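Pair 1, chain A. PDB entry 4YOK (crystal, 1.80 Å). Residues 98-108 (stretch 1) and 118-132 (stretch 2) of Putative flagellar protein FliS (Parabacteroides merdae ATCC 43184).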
# COMPACT_ATOMS: atom_id res chain seq x y z
N VAL A 98 -10.49 -2.53 5.98
CA VAL A 98 -10.52 -3.55 4.92
C VAL A 98 -9.97 -4.88 5.48
O VAL A 98 -9.49 -4.91 6.63
CB VAL A 98 -9.73 -3.09 3.67
CG1 VAL A 98 -10.34 -1.80 3.09
CG2 VAL A 98 -8.22 -2.93 3.98
N THR A 99 -10.05 -5.97 4.69
CA THR A 99 -9.52 -7.26 5.12
C THR A 99 -8.39 -7.67 4.19
O THR A 99 -8.66 -8.24 3.13
CB THR A 99 -10.59 -8.35 5.20
OG1 THR A 99 -11.71 -7.84 5.94
CG2 THR A 99 -10.05 -9.64 5.86
N PRO A 100 -7.13 -7.35 4.55
CA PRO A 100 -5.99 -7.74 3.68
C PRO A 100 -5.85 -9.25 3.58
O PRO A 100 -6.24 -9.95 4.51
CB PRO A 100 -4.76 -7.13 4.39
CG PRO A 100 -5.31 -6.16 5.42
CD PRO A 100 -6.67 -6.67 5.78
N TYR A 101 -5.28 -9.76 2.47
CA TYR A 101 -5.03 -11.21 2.32
C TYR A 101 -3.91 -11.61 3.28
O TYR A 101 -4.00 -12.62 3.96
CB TYR A 101 -4.62 -11.52 0.87
CG TYR A 101 -5.74 -11.29 -0.12
CD1 TYR A 101 -6.89 -12.08 -0.07
CD2 TYR A 101 -5.68 -10.26 -1.05
CE1 TYR A 101 -7.96 -11.84 -0.94
CE2 TYR A 101 -6.71 -10.05 -1.97
CZ TYR A 101 -7.85 -10.85 -1.91
OH TYR A 101 -8.89 -10.65 -2.77
N PHE A 102 -2.87 -10.78 3.33
CA PHE A 102 -1.66 -10.96 4.14
C PHE A 102 -1.22 -9.67 4.82
O PHE A 102 -1.50 -8.58 4.34
CB PHE A 102 -0.48 -11.46 3.26
CG PHE A 102 -0.75 -12.79 2.60
CD1 PHE A 102 -0.63 -13.98 3.31
CD2 PHE A 102 -1.19 -12.85 1.27
CE1 PHE A 102 -0.95 -15.21 2.72
CE2 PHE A 102 -1.49 -14.08 0.67
CZ PHE A 102 -1.39 -15.25 1.41
N MSE A 103 -0.51 -9.82 5.93
CA MSE A 103 0.13 -8.72 6.64
C MSE A 103 1.61 -9.09 6.80
O MSE A 103 1.94 -10.25 7.05
CB MSE A 103 -0.54 -8.42 8.01
CG MSE A 103 -1.94 -7.81 7.90
SE MSE A 103 -1.96 -5.96 7.17
CE MSE A 103 -1.14 -5.07 8.70
N ILE A 104 2.48 -8.09 6.66
CA ILE A 104 3.92 -8.22 6.84
C ILE A 104 4.23 -7.59 8.19
O ILE A 104 3.72 -6.51 8.48
CB ILE A 104 4.70 -7.53 5.68
CG1 ILE A 104 4.35 -8.12 4.31
CG2 ILE A 104 6.22 -7.56 5.93
CD1 ILE A 104 4.76 -7.20 3.12
N SER A 105 5.06 -8.25 9.00
CA SER A 105 5.46 -7.69 10.30
C SER A 105 6.89 -8.10 10.64
O SER A 105 7.47 -8.91 9.93
CB SER A 105 4.51 -8.18 11.40
OG SER A 105 4.63 -9.57 11.59
N ASN A 106 7.45 -7.50 11.72
CA ASN A 106 8.79 -7.79 12.26
C ASN A 106 9.89 -7.68 11.18
O ASN A 106 10.82 -8.49 11.17
CB ASN A 106 8.79 -9.20 12.89
CG ASN A 106 9.88 -9.43 13.91
OD1 ASN A 106 10.36 -8.50 14.59
ND2 ASN A 106 10.30 -10.69 14.04
N GLU A 107 9.80 -6.69 10.30
CA GLU A 107 10.76 -6.54 9.19
C GLU A 107 12.12 -6.07 9.64
O GLU A 107 12.26 -5.11 10.41
CB GLU A 107 10.26 -5.56 8.12
CG GLU A 107 8.88 -5.87 7.62
CD GLU A 107 7.79 -5.05 8.29
OE1 GLU A 107 7.98 -4.65 9.46
OE2 GLU A 107 6.75 -4.81 7.65
N GLN A 108 13.15 -6.73 9.12
CA GLN A 108 14.54 -6.36 9.32
C GLN A 108 15.20 -6.36 7.95
O GLN A 108 15.39 -7.42 7.35
CB GLN A 108 15.25 -7.28 10.32
CG GLN A 108 15.04 -6.85 11.78
CD GLN A 108 15.64 -5.48 12.10
OE1 GLN A 108 15.01 -4.63 12.73
NE2 GLN A 108 16.88 -5.24 11.65
N ALA A 118 16.72 -9.65 4.05
CA ALA A 118 15.37 -9.32 4.52
C ALA A 118 14.81 -10.48 5.34
O ALA A 118 14.71 -11.61 4.84
CB ALA A 118 14.45 -8.99 3.35
N SER A 119 14.56 -10.22 6.62
CA SER A 119 13.92 -11.19 7.51
C SER A 119 12.62 -10.56 7.96
O SER A 119 12.63 -9.38 8.32
CB SER A 119 14.82 -11.51 8.70
OG SER A 119 15.90 -12.31 8.25
N PHE A 120 11.50 -11.29 7.88
CA PHE A 120 10.19 -10.76 8.27
C PHE A 120 9.20 -11.89 8.39
O PHE A 120 9.52 -13.05 8.09
CB PHE A 120 9.68 -9.68 7.27
CG PHE A 120 9.66 -10.11 5.82
CD1 PHE A 120 10.81 -10.03 5.03
CD2 PHE A 120 8.47 -10.50 5.21
CE1 PHE A 120 10.79 -10.41 3.69
CE2 PHE A 120 8.45 -10.86 3.85
CZ PHE A 120 9.62 -10.86 3.12
N MSE A 121 8.02 -11.56 8.90
CA MSE A 121 6.92 -12.51 9.06
C MSE A 121 5.79 -12.17 8.10
O MSE A 121 5.43 -11.00 7.94
CB MSE A 121 6.40 -12.45 10.51
CG MSE A 121 7.34 -13.08 11.49
SE MSE A 121 6.69 -14.86 11.90
CE MSE A 121 4.97 -14.32 12.78
N ILE A 122 5.23 -13.20 7.47
CA ILE A 122 4.07 -13.07 6.59
C ILE A 122 2.94 -13.78 7.30
O ILE A 122 3.02 -15.00 7.51
CB ILE A 122 4.28 -13.60 5.15
CG1 ILE A 122 5.39 -12.81 4.42
CG2 ILE A 122 2.93 -13.56 4.37
CD1 ILE A 122 5.90 -13.53 3.14
N ASN A 123 1.95 -13.01 7.71
CA ASN A 123 0.78 -13.52 8.42
C ASN A 123 -0.39 -13.62 7.47
O ASN A 123 -0.78 -12.61 6.87
CB ASN A 123 0.44 -12.56 9.59
CG ASN A 123 1.66 -12.21 10.42
OD1 ASN A 123 2.21 -13.06 11.11
ND2 ASN A 123 2.19 -10.99 10.26
N ARG A 124 -0.97 -14.82 7.34
CA ARG A 124 -2.14 -15.03 6.49
C ARG A 124 -3.40 -14.59 7.25
O ARG A 124 -3.68 -15.11 8.33
CB ARG A 124 -2.25 -16.50 6.03
CG ARG A 124 -3.40 -16.72 5.04
CD ARG A 124 -3.52 -18.15 4.51
NE ARG A 124 -3.59 -19.11 5.60
CZ ARG A 124 -2.70 -20.08 5.80
NH1 ARG A 124 -1.67 -20.22 4.96
NH2 ARG A 124 -2.83 -20.92 6.82
N ILE A 125 -4.12 -13.61 6.70
CA ILE A 125 -5.36 -13.09 7.31
C ILE A 125 -6.57 -13.82 6.72
O ILE A 125 -7.49 -14.16 7.48
CB ILE A 125 -5.47 -11.54 7.13
CG1 ILE A 125 -4.22 -10.77 7.67
CG2 ILE A 125 -6.76 -10.97 7.71
CD1 ILE A 125 -3.84 -10.98 9.18
N VAL A 126 -6.60 -14.02 5.39
CA VAL A 126 -7.74 -14.68 4.72
C VAL A 126 -7.40 -16.18 4.61
O VAL A 126 -6.38 -16.52 4.04
CB VAL A 126 -8.03 -13.99 3.36
CG1 VAL A 126 -9.11 -14.72 2.55
CG2 VAL A 126 -8.42 -12.53 3.59
N PRO A 127 -8.24 -17.07 5.18
CA PRO A 127 -7.88 -18.51 5.24
C PRO A 127 -7.50 -19.20 3.93
O PRO A 127 -6.64 -20.08 3.97
CB PRO A 127 -9.15 -19.15 5.81
CG PRO A 127 -9.73 -18.11 6.65
CD PRO A 127 -9.48 -16.82 5.94
N ASP A 128 -8.12 -18.84 2.81
CA ASP A 128 -7.80 -19.55 1.57
C ASP A 128 -6.86 -18.76 0.64
O ASP A 128 -6.65 -19.16 -0.50
CB ASP A 128 -9.09 -19.93 0.82
CG ASP A 128 -9.76 -21.18 1.35
OD1 ASP A 128 -9.04 -22.07 1.86
OD2 ASP A 128 -10.99 -21.29 1.21
N ALA A 129 -6.24 -17.68 1.15
CA ALA A 129 -5.32 -16.90 0.33
C ALA A 129 -3.98 -17.61 0.18
O ALA A 129 -3.51 -18.30 1.11
CB ALA A 129 -5.11 -15.52 0.95
N LYS A 130 -3.35 -17.42 -0.99
CA LYS A 130 -2.07 -18.01 -1.33
C LYS A 130 -1.12 -16.91 -1.80
O LYS A 130 -1.57 -15.98 -2.47
CB LYS A 130 -2.21 -19.08 -2.44
CG LYS A 130 -3.07 -20.30 -2.08
CD LYS A 130 -2.43 -21.19 -1.01
CE LYS A 130 -3.32 -22.35 -0.58
NZ LYS A 130 -3.26 -23.48 -1.54
N ILE A 131 0.17 -17.07 -1.53
CA ILE A 131 1.16 -16.06 -1.96
C ILE A 131 1.56 -16.31 -3.41
O ILE A 131 1.93 -17.43 -3.76
CB ILE A 131 2.42 -16.03 -1.04
CG1 ILE A 131 2.06 -15.71 0.43
CG2 ILE A 131 3.49 -15.06 -1.58
CD1 ILE A 131 3.13 -16.05 1.44
N SER A 132 1.47 -15.27 -4.26
CA SER A 132 1.88 -15.34 -5.67
C SER A 132 3.39 -15.03 -5.76
O SER A 132 4.17 -15.83 -6.32
CB SER A 132 1.06 -14.34 -6.50
OG SER A 132 1.57 -14.29 -7.83

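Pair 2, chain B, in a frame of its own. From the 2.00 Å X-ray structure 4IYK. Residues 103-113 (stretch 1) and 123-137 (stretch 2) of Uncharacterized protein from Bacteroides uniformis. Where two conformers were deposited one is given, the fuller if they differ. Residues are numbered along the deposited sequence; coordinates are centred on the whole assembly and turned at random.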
# COMPACT_ATOMS: atom_id res chain seq x y z
N VAL B 103 0.15 -6.93 11.12
CA VAL B 103 -0.47 -5.61 11.27
C VAL B 103 -1.99 -5.65 11.04
O VAL B 103 -2.53 -6.64 10.51
CB VAL B 103 0.22 -4.60 10.29
CG1 VAL B 103 1.75 -4.68 10.36
CG2 VAL B 103 -0.25 -4.77 8.84
N ILE B 104 -2.67 -4.57 11.41
CA ILE B 104 -4.10 -4.37 11.18
C ILE B 104 -4.19 -3.24 10.17
O ILE B 104 -3.99 -2.09 10.58
CB ILE B 104 -4.93 -4.06 12.49
CG1 ILE B 104 -4.85 -5.22 13.50
CG2 ILE B 104 -6.40 -3.70 12.14
CD1 ILE B 104 -5.28 -4.83 14.96
N PRO B 105 -4.45 -3.54 8.86
CA PRO B 105 -4.60 -2.44 7.89
C PRO B 105 -5.84 -1.63 8.21
O PRO B 105 -6.77 -2.18 8.83
CB PRO B 105 -4.74 -3.16 6.54
CG PRO B 105 -5.29 -4.49 6.87
CD PRO B 105 -4.76 -4.85 8.25
N TYR B 106 -5.89 -0.34 7.83
CA TYR B 106 -7.11 0.43 8.09
C TYR B 106 -8.25 -0.10 7.24
O TYR B 106 -9.38 -0.22 7.70
CB TYR B 106 -6.87 1.93 7.82
CG TYR B 106 -5.78 2.53 8.69
CD1 TYR B 106 -5.80 2.37 10.07
CD2 TYR B 106 -4.74 3.26 8.12
CE1 TYR B 106 -4.79 2.90 10.87
CE2 TYR B 106 -3.72 3.80 8.91
CZ TYR B 106 -3.76 3.61 10.29
OH TYR B 106 -2.77 4.13 11.09
N ILE B 107 -7.93 -0.47 6.00
CA ILE B 107 -8.88 -0.99 5.02
C ILE B 107 -8.28 -2.20 4.29
O ILE B 107 -7.11 -2.16 3.89
CB ILE B 107 -9.26 0.14 3.99
CG1 ILE B 107 -10.03 1.30 4.67
CG2 ILE B 107 -10.02 -0.42 2.75
CD1 ILE B 107 -10.27 2.49 3.80
N ARG B 108 -9.12 -3.22 4.02
CA ARG B 108 -8.77 -4.36 3.17
C ARG B 108 -9.56 -4.24 1.87
O ARG B 108 -10.77 -4.04 1.92
CB ARG B 108 -9.12 -5.69 3.88
CG ARG B 108 -8.25 -6.03 5.05
CD ARG B 108 -8.67 -7.35 5.72
NE ARG B 108 -7.83 -7.56 6.90
CZ ARG B 108 -8.17 -7.31 8.15
NH1 ARG B 108 -9.42 -6.95 8.45
NH2 ARG B 108 -7.29 -7.47 9.13
N VAL B 109 -8.90 -4.34 0.70
CA VAL B 109 -9.63 -4.31 -0.57
C VAL B 109 -10.06 -5.75 -0.86
O VAL B 109 -9.21 -6.64 -0.90
CB VAL B 109 -8.87 -3.68 -1.74
CG1 VAL B 109 -9.71 -3.71 -3.00
CG2 VAL B 109 -8.44 -2.26 -1.42
N LYS B 110 -11.36 -5.97 -1.03
CA LYS B 110 -11.87 -7.32 -1.24
C LYS B 110 -12.35 -7.56 -2.67
O LYS B 110 -12.92 -6.67 -3.31
CB LYS B 110 -13.02 -7.66 -0.26
CG LYS B 110 -12.67 -7.46 1.22
CD LYS B 110 -11.43 -8.27 1.70
CE LYS B 110 -11.67 -9.75 1.90
NZ LYS B 110 -10.43 -10.45 2.33
N SER B 111 -12.16 -8.82 -3.13
CA SER B 111 -12.52 -9.30 -4.46
C SER B 111 -12.07 -8.30 -5.56
O SER B 111 -12.90 -7.93 -6.39
CB SER B 111 -14.02 -9.57 -4.52
OG SER B 111 -14.38 -10.54 -3.55
N PRO B 112 -10.82 -7.76 -5.54
CA PRO B 112 -10.46 -6.78 -6.57
C PRO B 112 -10.40 -7.42 -7.96
O PRO B 112 -9.92 -8.54 -8.11
CB PRO B 112 -9.08 -6.30 -6.10
CG PRO B 112 -8.51 -7.44 -5.38
CD PRO B 112 -9.67 -8.04 -4.65
N LYS B 113 -10.92 -6.70 -8.95
CA LYS B 113 -10.93 -7.10 -10.35
C LYS B 113 -10.65 -5.86 -11.20
O LYS B 113 -11.32 -4.86 -11.02
CB LYS B 113 -12.31 -7.70 -10.70
CG LYS B 113 -12.32 -8.72 -11.81
CD LYS B 113 -13.76 -9.20 -12.04
CE LYS B 113 -13.91 -10.17 -13.19
NZ LYS B 113 -15.34 -10.47 -13.49
N ALA B 123 -12.47 -1.09 -12.79
CA ALA B 123 -12.11 -1.72 -11.52
C ALA B 123 -13.37 -1.94 -10.70
O ALA B 123 -14.23 -1.06 -10.66
CB ALA B 123 -11.12 -0.85 -10.76
N THR B 124 -13.54 -3.14 -10.14
CA THR B 124 -14.67 -3.50 -9.28
C THR B 124 -14.09 -4.14 -8.04
O THR B 124 -13.08 -4.85 -8.11
CB THR B 124 -15.72 -4.38 -9.97
OG1 THR B 124 -15.11 -5.57 -10.45
CG2 THR B 124 -16.44 -3.65 -11.10
N PHE B 125 -14.68 -3.82 -6.88
CA PHE B 125 -14.16 -4.25 -5.59
C PHE B 125 -15.11 -3.90 -4.45
O PHE B 125 -16.04 -3.10 -4.59
CB PHE B 125 -12.75 -3.60 -5.31
CG PHE B 125 -12.73 -2.09 -5.32
CD1 PHE B 125 -12.65 -1.38 -6.52
CD2 PHE B 125 -12.79 -1.36 -4.14
CE1 PHE B 125 -12.64 0.02 -6.53
CE2 PHE B 125 -12.76 0.04 -4.15
CZ PHE B 125 -12.67 0.72 -5.35
N SER B 126 -14.83 -4.49 -3.29
CA SER B 126 -15.48 -4.26 -2.02
C SER B 126 -14.41 -3.85 -1.03
O SER B 126 -13.22 -4.02 -1.30
CB SER B 126 -16.20 -5.53 -1.55
OG SER B 126 -17.45 -5.63 -2.20
N LEU B 127 -14.83 -3.34 0.13
CA LEU B 127 -13.92 -2.89 1.18
C LEU B 127 -14.36 -3.42 2.52
O LEU B 127 -15.55 -3.59 2.78
CB LEU B 127 -13.83 -1.35 1.24
CG LEU B 127 -13.35 -0.62 -0.03
CD1 LEU B 127 -13.49 0.87 0.13
CD2 LEU B 127 -11.92 -0.95 -0.37
N GLU B 128 -13.37 -3.65 3.37
CA GLU B 128 -13.55 -4.13 4.72
C GLU B 128 -12.73 -3.24 5.65
O GLU B 128 -11.58 -2.95 5.36
CB GLU B 128 -13.11 -5.59 4.75
CG GLU B 128 -13.27 -6.33 6.05
CD GLU B 128 -12.73 -7.74 5.91
OE1 GLU B 128 -13.20 -8.47 5.01
OE2 GLU B 128 -11.78 -8.08 6.65
N ALA B 129 -13.34 -2.78 6.73
CA ALA B 129 -12.64 -1.94 7.70
C ALA B 129 -11.78 -2.80 8.64
O ALA B 129 -12.24 -3.87 9.05
CB ALA B 129 -13.65 -1.13 8.51
N GLY B 130 -10.56 -2.33 8.94
CA GLY B 130 -9.63 -2.97 9.87
C GLY B 130 -10.19 -2.99 11.28
O GLY B 130 -10.02 -3.97 12.01
N LYS B 131 -10.87 -1.90 11.67
CA LYS B 131 -11.60 -1.71 12.93
C LYS B 131 -12.93 -1.01 12.60
O LYS B 131 -13.00 -0.34 11.57
CB LYS B 131 -10.78 -0.93 13.99
CG LYS B 131 -9.61 -1.73 14.56
CD LYS B 131 -8.91 -0.95 15.65
CE LYS B 131 -7.57 -1.56 15.96
NZ LYS B 131 -6.83 -0.78 16.97
N GLN B 132 -13.97 -1.16 13.47
CA GLN B 132 -15.31 -0.58 13.25
C GLN B 132 -15.28 0.95 13.11
O GLN B 132 -16.05 1.49 12.33
CB GLN B 132 -16.26 -0.96 14.39
CG GLN B 132 -16.90 -2.34 14.20
CD GLN B 132 -18.00 -2.65 15.21
OE1 GLN B 132 -17.93 -2.29 16.40
NE2 GLN B 132 -19.01 -3.38 14.76
N GLU B 133 -14.38 1.62 13.84
CA GLU B 133 -14.21 3.09 13.84
C GLU B 133 -13.73 3.66 12.50
O GLU B 133 -13.90 4.86 12.27
CB GLU B 133 -13.25 3.54 14.97
CG GLU B 133 -11.87 2.87 14.92
CD GLU B 133 -10.76 3.49 15.75
OE1 GLU B 133 -11.03 3.87 16.91
OE2 GLU B 133 -9.61 3.56 15.25
N VAL B 134 -13.12 2.81 11.62
CA VAL B 134 -12.57 3.25 10.33
C VAL B 134 -13.65 3.67 9.35
O VAL B 134 -14.59 2.91 9.11
CB VAL B 134 -11.64 2.19 9.67
CG1 VAL B 134 -11.03 2.74 8.38
CG2 VAL B 134 -10.54 1.73 10.62
N LYS B 135 -13.46 4.85 8.73
CA LYS B 135 -14.32 5.40 7.68
C LYS B 135 -13.52 5.55 6.37
O LYS B 135 -12.28 5.48 6.36
CB LYS B 135 -14.94 6.74 8.11
CG LYS B 135 -15.87 6.60 9.32
CD LYS B 135 -16.71 7.86 9.55
CE LYS B 135 -18.08 7.74 8.91
NZ LYS B 135 -18.99 8.84 9.35
N LEU B 136 -14.24 5.72 5.25
CA LEU B 136 -13.65 5.85 3.92
C LEU B 136 -13.59 7.30 3.47
O LEU B 136 -14.62 7.98 3.45
CB LEU B 136 -14.48 5.02 2.92
CG LEU B 136 -14.01 5.00 1.45
CD1 LEU B 136 -12.67 4.27 1.30
CD2 LEU B 136 -15.05 4.35 0.59
N LYS B 137 -12.40 7.77 3.07
CA LYS B 137 -12.16 9.14 2.61
C LYS B 137 -12.05 9.18 1.08
O LYS B 137 -12.66 10.05 0.45
CB LYS B 137 -10.89 9.69 3.27
CG LYS B 137 -10.72 11.20 3.18
CD LYS B 137 -9.41 11.64 3.82
CE LYS B 137 -9.11 13.11 3.61
NZ LYS B 137 -7.72 13.46 4.03
O HOH W 1 -9.81 -6.66 11.16
O HOH W 2 -11.24 -10.76 5.12
O HOH W 3 -14.90 -7.51 -7.93

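Both pairs build the same frame: two antiparallel strands, a corner in stretch 1, and a beta bulge that shifts the register by one. Fourteen central residues superpose with an RMSD of 0.7 Å. The ladder is carried by backbone atoms, and its register is the same in both pairs although the side chains differ. In pair 1, M103(A) N donates to N123(A) O at 3.0 Å and N123(A) N to M103(A) O at 2.8 Å; at the matching positions of pair 2, R108(B) N reaches E128(B) O at 2.8 Å and E128(B) N reaches R108(B) O at 3.0 Å. The corner falls at N106(A) and S111(B), both with positive phi, and beyond it Q108(A) pairs with S119(A) as K113(B) does with T124(B).

The face of F102(A) and I104(A), matched by I107(B) and V109(B), keeps an apolar cluster while trading shapes, although R124(A) also lies on it where pair 2 has A129(B). The F102(A) ring sends CD1 to within 3.7 Å of I122(A) CG2, while I131(A) CG1 lies over one ring face, 3.9 Å from the centroid. The smaller I107(B) spreads its branches instead: CG2 is 3.7 Å from L127(B) CD2, CG1 is 4.1 Å from V134(B) CG1, and CD1 is 3.9 Å from L136(B) CD1. The partner at the turn is larger where the strand residue is smaller, since V134(B) matches A129(A), whose CB is 3.8 Å from F102(A) CZ. Two residues along, on the same face, I104(A) and V109(B) each pack against a phenylalanine, F120(A) or F125(B), both in the p rotamer.

The other face follows two different chemistries. In pair 1, N123(A) ND2 donates to S105(A) OG at 3.1 Å, a diagonal link between neutral side chains, while M103(A) CG packs 3.7 Å from I125(A) CG1. Pair 2 puts charge at the same positions: R108(B) NH1 and E128(B) OE2 form a salt bridge at 3.2 Å. K110(B), matching S105(A), connects to the glutamate through water 2, which accepts from K110(B) NZ at 2.9 Å and donates to E128(B) OE1 at 3.0 Å.

The sharpest size rule sits where I125(A) matches G130(B). Both backbone nitrogens bond to a tyrosine carbonyl, I125(A) N to Y101(A) O at 2.9 Å and G130(B) N to Y106(B) O at 2.7 Å. The isoleucine fits with its CB 3.2 Å from P100(A) O. In pair 2 the chain comes closer, G130(B) CA lying 3.1 Å from P105(B) O, and a CB in ideal position would clash with that oxygen. Water 1 joins R108(B) NH1 to G130(B) O, at 2.8 Å from each.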